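Local coordinates for protein aminotransferase AspB (Helicobacter pylori 26695, PDB 3EZS) that probably acts as a pyridoxal-phosphate-dependent transaminase of the class I and II aminotransferase family, moving amino groups between amino acids and keto acids, at residues P163-G168 with L338-N343. Residues are numbered along the deposited sequence; the frame is centred on the assembly and turned at random.
Sequences PNNPTG and LYLGRN
With CG of L340 anti to its own carbonyl carbon (chi1 -70°) and the chain then fully extended (chi2 178°), the leucine sends its CD1 methyl out to the ring of P166. CD1 sits 3.6 Å from CB of P166 and 3.9 Å from its CG, so a single methyl lies against these two ring carbons, and the leucine and the proline pass alongside one another, pointing opposite ways. The patch is small and apolar, but buried. At its border, CD1 of L340 also comes within 4.3 Å of OD1 of N165, which is hydrogen-bonded to NH1 of R351.

The peptide bond before P166 is cis, and the turn carrying the ring is fixed from within. OD1 of N164 accepts the backbone N of T167 at 3.1 Å, an Asx motif, and OG1 of T167 at 2.7 Å; the two donors reach it from opposite faces of the amide plane. The backbone N of G168 closes the turn on O of N164 at 2.8 Å. On the other side, L340 ends a 3-10 segment that begins before L338.

N165 opens the Asn-Pro-Thr-Gly (NPTG) motif of class I and II aminotransferases; it probably lies at the cofactor, as in relatives, and R351 probably corresponds to the arginine that in relatives binds the substrate carboxylate. The loop joins strand 157-160 of the large mixed sheet to helix 173-186, while residues 338-343 link strands 335-336 and 349-353 of the small antiparallel sheet, with R351 of strand 349-353 touching both P166 and L340, Y313 of strand 311-315 against P166 and P8 of helix 8-16 against L340.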
loop_
_atom_site.group_PDB
_atom_site.type_symbol
_atom_site.label_atom_id
_atom_site.label_comp_id
_atom_site.label_asym_id
_atom_site.label_seq_id
_atom_site.Cartn_x
_atom_site.Cartn_y
_atom_site.Cartn_z
ATOM N N PRO A 163 17.792 16.582 -4.231
ATOM C CA PRO A 163 17.447 17.890 -3.635
ATOM C C PRO A 163 16.518 17.778 -2.435
ATOM O O PRO A 163 15.677 16.864 -2.357
ATOM C CB PRO A 163 16.787 18.649 -4.794
ATOM C CG PRO A 163 17.303 17.967 -6.036
ATOM C CD PRO A 163 17.444 16.532 -5.661
ATOM N N ASN A 164 16.690 18.715 -1.507
ATOM C CA ASN A 164 16.006 18.699 -0.231
ATOM C C ASN A 164 14.692 19.474 -0.115
ATOM O O ASN A 164 14.569 20.619 -0.587
ATOM C CB ASN A 164 16.979 19.261 0.821
ATOM C CG ASN A 164 16.430 19.194 2.251
ATOM O OD1 ASN A 164 16.108 20.219 2.839
ATOM N ND2 ASN A 164 16.291 17.987 2.789
ATOM N N ASN A 165 13.727 18.823 0.531
ATOM C CA ASN A 165 12.501 19.456 0.994
ATOM C C ASN A 165 12.797 19.627 2.491
ATOM O O ASN A 165 13.000 18.637 3.183
ATOM C CB ASN A 165 11.279 18.557 0.791
ATOM C CG ASN A 165 10.018 19.104 1.454
ATOM O OD1 ASN A 165 9.988 20.224 1.972
ATOM N ND2 ASN A 165 8.971 18.298 1.450
ATOM N N PRO A 166 12.748 20.862 3.022
ATOM C CA PRO A 166 12.356 22.169 2.485
ATOM C C PRO A 166 13.420 23.197 2.034
ATOM O O PRO A 166 13.039 24.293 1.590
ATOM C CB PRO A 166 11.662 22.769 3.702
ATOM C CG PRO A 166 12.566 22.364 4.806
ATOM C CD PRO A 166 13.113 20.991 4.446
ATOM N N THR A 167 14.707 22.889 2.155
ATOM C CA THR A 167 15.746 23.893 1.892
ATOM C C THR A 167 16.210 24.019 0.449
ATOM O O THR A 167 16.828 25.018 0.086
ATOM C CB THR A 167 17.012 23.601 2.721
ATOM O OG1 THR A 167 17.615 22.392 2.257
ATOM C CG2 THR A 167 16.720 23.510 4.241
ATOM N N GLY A 168 15.961 22.991 -0.363
ATOM C CA GLY A 168 16.460 22.958 -1.724
ATOM C C GLY A 168 17.920 22.524 -1.826
ATOM O O GLY A 168 18.423 22.312 -2.935
ATOM N N LEU A 338 9.292 25.751 11.204
ATOM C CA LEU A 338 9.300 25.152 12.528
ATOM C C LEU A 338 8.502 23.851 12.510
ATOM O O LEU A 338 8.906 22.842 13.119
ATOM C CB LEU A 338 8.708 26.129 13.540
ATOM C CG LEU A 338 8.814 25.829 15.038
ATOM C CD1 LEU A 338 10.259 26.104 15.569
ATOM C CD2 LEU A 338 7.758 26.673 15.787
ATOM N N TYR A 339 7.400 23.871 11.758
ATOM C CA TYR A 339 6.498 22.730 11.632
ATOM C C TYR A 339 7.063 21.556 10.838
ATOM O O TYR A 339 6.426 20.512 10.769
ATOM C CB TYR A 339 5.149 23.149 11.023
ATOM C CG TYR A 339 4.445 24.303 11.711
ATOM C CD1 TYR A 339 4.637 24.580 13.073
ATOM C CD2 TYR A 339 3.497 25.051 11.025
ATOM C CE1 TYR A 339 3.966 25.621 13.701
ATOM C CE2 TYR A 339 2.802 26.089 11.652
ATOM C CZ TYR A 339 3.051 26.373 12.985
ATOM O OH TYR A 339 2.388 27.411 13.601
ATOM N N LEU A 340 8.234 21.728 10.229
ATOM C CA LEU A 340 8.906 20.654 9.515
ATOM C C LEU A 340 10.131 20.128 10.255
ATOM O O LEU A 340 10.789 19.214 9.766
ATOM C CB LEU A 340 9.332 21.125 8.117
ATOM C CG LEU A 340 8.231 21.369 7.099
ATOM C CD1 LEU A 340 8.827 21.870 5.793
ATOM C CD2 LEU A 340 7.434 20.099 6.872
ATOM N N GLY A 341 10.434 20.677 11.433
ATOM C CA GLY A 341 11.623 20.292 12.161
ATOM C C GLY A 341 11.415 20.016 13.622
ATOM O O GLY A 341 10.301 20.040 14.116
ATOM N N ARG A 342 12.524 19.732 14.287
ATOM C CA ARG A 342 12.590 19.487 15.728
ATOM C C ARG A 342 13.675 20.393 16.315
ATOM O O ARG A 342 14.489 20.957 15.574
ATOM C CB ARG A 342 12.929 18.016 15.999
ATOM C CG ARG A 342 11.903 16.990 15.499
ATOM C CD ARG A 342 10.613 17.082 16.284
ATOM N NE ARG A 342 9.531 16.230 15.774
ATOM C CZ ARG A 342 8.766 16.504 14.707
ATOM N NH1 ARG A 342 8.938 17.602 13.986
ATOM N NH2 ARG A 342 7.810 15.665 14.345
ATOM N N ASN A 343 13.664 20.517 17.641
ATOM C CA ASN A 343 14.617 21.315 18.410
ATOM C C ASN A 343 14.694 22.745 17.947
ATOM O O ASN A 343 15.771 23.321 17.946
ATOM C CB ASN A 343 16.020 20.684 18.406
ATOM C CG ASN A 343 16.000 19.215 18.773
ATOM O OD1 ASN A 343 16.425 18.361 17.991
ATOM N ND2 ASN A 343 15.448 18.909 19.924
#